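Putative tautomerase (Streptomyces achromogenes, PDB 3RY0) is a putative tautomerase of the MIF clan, a small beta-alpha-beta protein that assembles as a hexamer of short chains. Local coordinates at residues I3-L8 / V38-E43; L7-S12 / E44-R49. All coordinates share one frame; numbering follows the deposited sequence.

Contact 1: I3-L8 / V38-E43; sequences IRVTLL and VRVIVE
Ile3 to Leu7 runs parallel to Arg39 to Glu43, the strand axes 4.7 Å apart and 16° from parallel. Ile3 bonds to Arg39 and Ile41, either side of Val40. Val5 bonds to Ile41 and Glu43, either side of Val42, and Leu7 N then bonds to Glu43 O. These are the two parallel strands of the beta-alpha-beta unit of the tautomerase fold. On one face Val5 CG2 meets Val40 CG1 at 4.1 Å, and Leu7 CD1 rests on Val42 CG1 at 3.8 Å. Helix 13-31 and neighbouring subunits both pack on this aliphatic face. The other face carries Arg4, Thr6, Ile41 and Glu43. Arg4 has CG anti to the backbone N (chi1 -166°) and bends at chi3, which turns NE to Glu43. NE meets Glu43 OE2 at 2.7 Å in a salt bridge, from above the carboxylate plane. The guanidinium and carboxylate planes are 49° apart, and Ile41 CB lies over one guanidinium face. Arg4 NH1 bonds Glu43 OE1 and Thr6 OG1 of a second subunit. Glu43 OE1 and Thr6 OG1 here receive Arg4 NH1 of a fourth subunit. The Arg4-Glu43 pair is thus shared between subunits.

Contact 2: L7-S12 / E44-R49; sequences LLEGRS and ETPPER
Leu8 and Glu9 reach the segment 44-49 through similar first torsions: in both, CG lies anti to the carbonyl carbon, with chi1 -74° in Leu8. Leu8 CD1 is then anti to CA (chi2 164°), which leaves CD2 as the branch turned to Pro47. The extended Glu9 chain is laid across Pro46. The contact is the far end of the parallel strand pair in the beta-alpha-beta unit, where both strands run out into loops. Two backbone bonds finish the pairing. Thr45 N donates to Leu7 O, and Glu9 N donates to Thr45 O at 2.9 Å. The second approaches Thr45 O from above the carbonyl plane, 46° out of it. After this bond the strand pairing ends, and the two segments diverge.

Leu8 CD2 sits 3.8 Å from Pro47 CA and 4.1 Å from Pro47 CB. Val57 and Arg61 of helix 57-62 and Trp50 also touch Leu8, so this leucine joins the strand end to the C-terminal part of the chain. The Glu9 carboxylate end lies against Pro46: CD is 3.6 Å from Pro46 CA, and the two side chains cross at a slant. Nearer the backbone, Glu9 CG packs on Glu44 CB at 4.0 Å.

From there the two glutamates diverge, Glu44 toward helix 13-31, where Val16 touches it, and Glu9 toward Pro46. Glu9 OE2 is 5.7 Å from Glu44 OE1; two negative charges this close would probably repel mildly. Glu44 OE2 makes a long, weak ion pair with Arg49 NE of a second subunit. Gly10 then turns the chain at backbone angles that favour glycine, and Ser12 caps the start of helix 13-31. At the turn, Glu44 OE1 lies 3.7 Å from Glu9 CA.

From the N terminus, strand 2-8 supplies the first side of both contacts, which share Leu7 and Leu8. The chain then passes through the 9-12 loop and helix 13-31 before it returns as strand 39-45. Contact 1 closes this crossover, and contact 2 closes the same crossover further along, with the same spacing of 37 residues between bridged partners. The two do not nest: because the strands are parallel, both ends move forward together, and the closures overlap. Their centres are 13 Å apart, and they meet where Thr6 CG2 touches Thr45 OG1 at 3.5 Å. Both touch neighbouring subunits; contact 1 is the more buried, and contact 2 also leads on to helix 57-62.

Contact 1: I3-L8 / V38-E43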
loop_
_atom_site.group_PDB
_atom_site.type_symbol
_atom_site.label_atom_id
_atom_site.label_comp_id
_atom_site.label_asym_id
_atom_site.label_seq_id
_atom_site.Cartn_x
_atom_site.Cartn_y
_atom_site.Cartn_z
ATOM N N ILE A 3 -0.951 -0.623 -10.811
ATOM C CA ILE A 3 -1.972 -1.586 -10.379
ATOM C C ILE A 3 -1.336 -2.583 -9.408
ATOM O O ILE A 3 -0.394 -3.314 -9.807
ATOM C CB ILE A 3 -2.568 -2.348 -11.596
ATOM C CG1 ILE A 3 -3.231 -1.377 -12.516
ATOM C CG2 ILE A 3 -3.594 -3.410 -11.115
ATOM C CD1 ILE A 3 -3.636 -2.025 -13.916
ATOM N N ARG A 4 -1.760 -2.620 -8.152
ATOM C CA ARG A 4 -1.171 -3.540 -7.167
ATOM C C ARG A 4 -2.233 -4.563 -6.880
ATOM O O ARG A 4 -3.313 -4.201 -6.384
ATOM C CB ARG A 4 -0.796 -2.828 -5.876
ATOM C CG ARG A 4 0.110 -3.666 -5.010
ATOM C CD ARG A 4 0.839 -2.796 -3.858
ATOM N NE ARG A 4 2.266 -3.216 -3.825
ATOM C CZ ARG A 4 3.392 -2.507 -4.061
ATOM N NH1 ARG A 4 4.488 -3.211 -3.961
ATOM N NH2 ARG A 4 3.556 -1.119 -4.265
ATOM N N VAL A 5 -1.916 -5.835 -7.097
ATOM C CA VAL A 5 -2.888 -6.893 -6.887
ATOM C C VAL A 5 -2.456 -7.688 -5.663
ATOM O O VAL A 5 -1.254 -8.065 -5.544
ATOM C CB VAL A 5 -2.900 -7.850 -8.080
ATOM C CG1 VAL A 5 -3.904 -9.023 -7.936
ATOM C CG2 VAL A 5 -3.094 -7.098 -9.340
ATOM N N THR A 6 -3.411 -8.003 -4.786
ATOM C CA THR A 6 -3.095 -8.902 -3.678
ATOM C C THR A 6 -3.925 -10.204 -3.875
ATOM O O THR A 6 -5.145 -10.120 -3.932
ATOM C CB THR A 6 -3.523 -8.205 -2.371
ATOM O OG1 THR A 6 -2.875 -6.930 -2.241
ATOM C CG2 THR A 6 -3.084 -9.063 -1.136
ATOM N N LEU A 7 -3.209 -11.300 -3.961
ATOM C CA LEU A 7 -3.809 -12.618 -4.228
ATOM C C LEU A 7 -3.425 -13.568 -3.210
ATOM O O LEU A 7 -2.345 -13.463 -2.706
ATOM C CB LEU A 7 -3.211 -13.267 -5.514
ATOM C CG LEU A 7 -3.334 -12.550 -6.838
ATOM C CD1 LEU A 7 -2.804 -13.462 -7.973
ATOM C CD2 LEU A 7 -4.859 -12.196 -7.082
ATOM N N LEU A 8 -4.222 -14.599 -2.929
ATOM C CA LEU A 8 -3.704 -15.747 -2.147
ATOM C C LEU A 8 -2.656 -16.487 -2.886
ATOM O O LEU A 8 -2.780 -16.664 -4.159
ATOM C CB LEU A 8 -4.797 -16.742 -1.855
ATOM C CG LEU A 8 -5.770 -16.332 -0.812
ATOM C CD1 LEU A 8 -7.068 -17.246 -0.890
ATOM C CD2 LEU A 8 -5.171 -16.489 0.609
ATOM N N VAL A 38 1.627 1.361 -18.095
ATOM C CA VAL A 38 0.929 0.622 -17.002
ATOM C C VAL A 38 1.869 -0.359 -16.371
ATOM O O VAL A 38 2.521 -1.151 -17.045
ATOM C CB VAL A 38 -0.251 -0.140 -17.605
ATOM C CG1 VAL A 38 -1.014 -0.944 -16.535
ATOM C CG2 VAL A 38 -1.170 0.782 -18.442
ATOM N N ARG A 39 1.954 -0.196 -15.029
ATOM C CA ARG A 39 2.727 -1.149 -14.235
ATOM C C ARG A 39 1.826 -1.969 -13.348
ATOM O O ARG A 39 0.862 -1.406 -12.768
ATOM C CB ARG A 39 3.834 -0.451 -13.347
ATOM C CG ARG A 39 4.934 0.058 -14.224
ATOM C CD ARG A 39 5.936 1.019 -13.432
ATOM N NE ARG A 39 7.078 1.219 -14.293
ATOM C CZ ARG A 39 7.051 1.943 -15.385
ATOM N NH1 ARG A 39 6.056 2.778 -15.609
ATOM N NH2 ARG A 39 8.122 1.921 -16.202
ATOM N N VAL A 40 2.092 -3.250 -13.222
ATOM C CA VAL A 40 1.327 -4.135 -12.337
ATOM C C VAL A 40 2.295 -4.821 -11.430
ATOM O O VAL A 40 3.328 -5.429 -11.884
ATOM C CB VAL A 40 0.551 -5.215 -13.159
ATOM C CG1 VAL A 40 -0.363 -6.019 -12.242
ATOM C CG2 VAL A 40 -0.319 -4.622 -14.273
ATOM N N ILE A 41 2.006 -4.827 -10.121
ATOM C CA ILE A 41 2.782 -5.559 -9.146
ATOM C C ILE A 41 1.821 -6.602 -8.499
ATOM O O ILE A 41 0.727 -6.203 -8.004
ATOM C CB ILE A 41 3.301 -4.646 -7.990
ATOM C CG1 ILE A 41 4.089 -3.479 -8.578
ATOM C CG2 ILE A 41 4.112 -5.574 -6.979
ATOM C CD1 ILE A 41 5.486 -3.783 -9.029
ATOM N N VAL A 42 2.185 -7.855 -8.524
ATOM C CA VAL A 42 1.326 -8.921 -7.986
ATOM C C VAL A 42 1.951 -9.384 -6.706
ATOM O O VAL A 42 3.109 -9.893 -6.724
ATOM C CB VAL A 42 1.137 -10.087 -8.976
ATOM C CG1 VAL A 42 0.305 -11.251 -8.319
ATOM C CG2 VAL A 42 0.426 -9.674 -10.226
ATOM N N GLU A 43 1.205 -9.299 -5.598
ATOM C CA GLU A 43 1.726 -9.743 -4.286
ATOM C C GLU A 43 0.888 -10.992 -3.909
ATOM O O GLU A 43 -0.322 -11.060 -4.211
ATOM C CB GLU A 43 1.353 -8.668 -3.287
ATOM C CG GLU A 43 1.969 -7.348 -3.562
ATOM C CD GLU A 43 1.508 -6.312 -2.537
ATOM O OE1 GLU A 43 0.322 -6.391 -2.031
ATOM O OE2 GLU A 43 2.359 -5.423 -2.280
#

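Contact 2: L7-S12 / E44-R49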
loop_
_atom_site.group_PDB
_atom_site.type_symbol
_atom_site.label_atom_id
_atom_site.label_comp_id
_atom_site.label_asym_id
_atom_site.label_seq_id
_atom_site.Cartn_x
_atom_site.Cartn_y
_atom_site.Cartn_z
ATOM N N LEU A 7 -3.209 -11.300 -3.961
ATOM C CA LEU A 7 -3.809 -12.618 -4.228
ATOM C C LEU A 7 -3.425 -13.568 -3.210
ATOM O O LEU A 7 -2.345 -13.463 -2.706
ATOM C CB LEU A 7 -3.211 -13.267 -5.514
ATOM C CG LEU A 7 -3.334 -12.550 -6.838
ATOM C CD1 LEU A 7 -2.804 -13.462 -7.973
ATOM C CD2 LEU A 7 -4.859 -12.196 -7.082
ATOM N N LEU A 8 -4.222 -14.599 -2.929
ATOM C CA LEU A 8 -3.704 -15.747 -2.147
ATOM C C LEU A 8 -2.656 -16.487 -2.886
ATOM O O LEU A 8 -2.780 -16.664 -4.159
ATOM C CB LEU A 8 -4.797 -16.742 -1.855
ATOM C CG LEU A 8 -5.770 -16.332 -0.812
ATOM C CD1 LEU A 8 -7.068 -17.246 -0.890
ATOM C CD2 LEU A 8 -5.171 -16.489 0.609
ATOM N N GLU A 9 -1.687 -17.021 -2.152
ATOM C CA GLU A 9 -0.737 -17.998 -2.663
ATOM C C GLU A 9 -1.444 -19.152 -3.369
ATOM O O GLU A 9 -2.551 -19.538 -3.065
ATOM C CB GLU A 9 0.197 -18.543 -1.520
ATOM C CG GLU A 9 1.270 -17.592 -1.089
ATOM C CD GLU A 9 2.161 -18.108 0.039
ATOM O OE1 GLU A 9 1.879 -19.203 0.600
ATOM O OE2 GLU A 9 3.112 -17.426 0.409
ATOM N N GLY A 10 -0.689 -19.660 -4.332
ATOM C CA GLY A 10 -1.005 -20.911 -4.957
ATOM C C GLY A 10 -1.493 -20.767 -6.388
ATOM O O GLY A 10 -2.006 -21.769 -6.928
ATOM N N ARG A 11 -1.422 -19.577 -7.014
ATOM C CA ARG A 11 -1.886 -19.486 -8.434
ATOM C C ARG A 11 -0.770 -19.969 -9.280
ATOM O O ARG A 11 0.414 -19.857 -8.924
ATOM C CB ARG A 11 -2.107 -18.054 -8.919
ATOM C CG ARG A 11 -3.303 -17.378 -8.523
ATOM C CD ARG A 11 -4.420 -18.117 -9.012
ATOM N NE ARG A 11 -5.601 -17.756 -8.311
ATOM C CZ ARG A 11 -6.814 -18.087 -8.709
ATOM N NH1 ARG A 11 -6.968 -18.818 -9.823
ATOM N NH2 ARG A 11 -7.871 -17.734 -7.982
ATOM N N SER A 12 -1.082 -20.479 -10.471
ATOM C CA SER A 12 -0.007 -20.935 -11.278
ATOM C C SER A 12 0.754 -19.772 -11.899
ATOM O O SER A 12 0.181 -18.634 -12.066
ATOM C CB SER A 12 -0.533 -21.805 -12.460
ATOM O OG SER A 12 -1.439 -21.062 -13.292
ATOM N N GLU A 44 1.523 -12.007 -3.319
ATOM C CA GLU A 44 0.873 -13.274 -2.933
ATOM C C GLU A 44 0.961 -13.302 -1.401
ATOM O O GLU A 44 2.005 -13.011 -0.765
ATOM C CB GLU A 44 1.594 -14.472 -3.556
ATOM C CG GLU A 44 1.360 -14.466 -5.050
ATOM C CD GLU A 44 1.682 -15.799 -5.774
ATOM O OE1 GLU A 44 1.852 -16.837 -5.102
ATOM O OE2 GLU A 44 1.715 -15.785 -7.022
ATOM N N THR A 45 -0.165 -13.627 -0.783
ATOM C CA THR A 45 -0.290 -13.685 0.640
ATOM C C THR A 45 -0.588 -15.151 1.046
ATOM O O THR A 45 -1.509 -15.762 0.476
ATOM C CB THR A 45 -1.480 -12.789 1.102
ATOM O OG1 THR A 45 -1.187 -11.431 0.642
ATOM C CG2 THR A 45 -1.646 -12.847 2.550
ATOM N N PRO A 46 0.118 -15.683 2.066
ATOM C CA PRO A 46 -0.219 -17.051 2.497
ATOM C C PRO A 46 -1.563 -17.034 3.190
ATOM O O PRO A 46 -1.970 -16.006 3.804
ATOM C CB PRO A 46 0.870 -17.403 3.501
ATOM C CG PRO A 46 1.520 -16.291 3.855
ATOM C CD PRO A 46 1.285 -15.118 2.772
ATOM N N PRO A 47 -2.293 -18.168 3.158
ATOM C CA PRO A 47 -3.651 -18.149 3.687
ATOM C C PRO A 47 -3.777 -17.991 5.215
ATOM O O PRO A 47 -4.863 -17.646 5.679
ATOM C CB PRO A 47 -4.252 -19.511 3.244
ATOM C CG PRO A 47 -2.984 -20.389 3.096
ATOM C CD PRO A 47 -1.920 -19.375 2.472
ATOM N N GLU A 48 -2.673 -18.154 5.925
ATOM C CA GLU A 48 -2.644 -17.940 7.378
ATOM C C GLU A 48 -2.560 -16.480 7.680
ATOM O O GLU A 48 -2.760 -16.078 8.829
ATOM C CB GLU A 48 -1.417 -18.630 8.014
ATOM C CG GLU A 48 -1.415 -20.125 7.922
ATOM C CD GLU A 48 -1.066 -20.697 6.590
ATOM O OE1 GLU A 48 -0.433 -19.975 5.740
ATOM O OE2 GLU A 48 -1.487 -21.876 6.417
ATOM N N ARG A 49 -2.310 -15.624 6.667
ATOM C CA ARG A 49 -2.102 -14.195 6.902
ATOM C C ARG A 49 -3.154 -13.365 6.232
ATOM O O ARG A 49 -3.054 -12.104 6.171
ATOM C CB ARG A 49 -0.709 -13.785 6.467
ATOM C CG ARG A 49 0.364 -14.432 7.279
ATOM C CD ARG A 49 1.736 -13.828 6.956
ATOM N NE ARG A 49 2.757 -14.618 7.649
ATOM C CZ ARG A 49 3.984 -14.865 7.176
ATOM N NH1 ARG A 49 4.347 -14.429 5.967
ATOM N NH2 ARG A 49 4.823 -15.618 7.893
#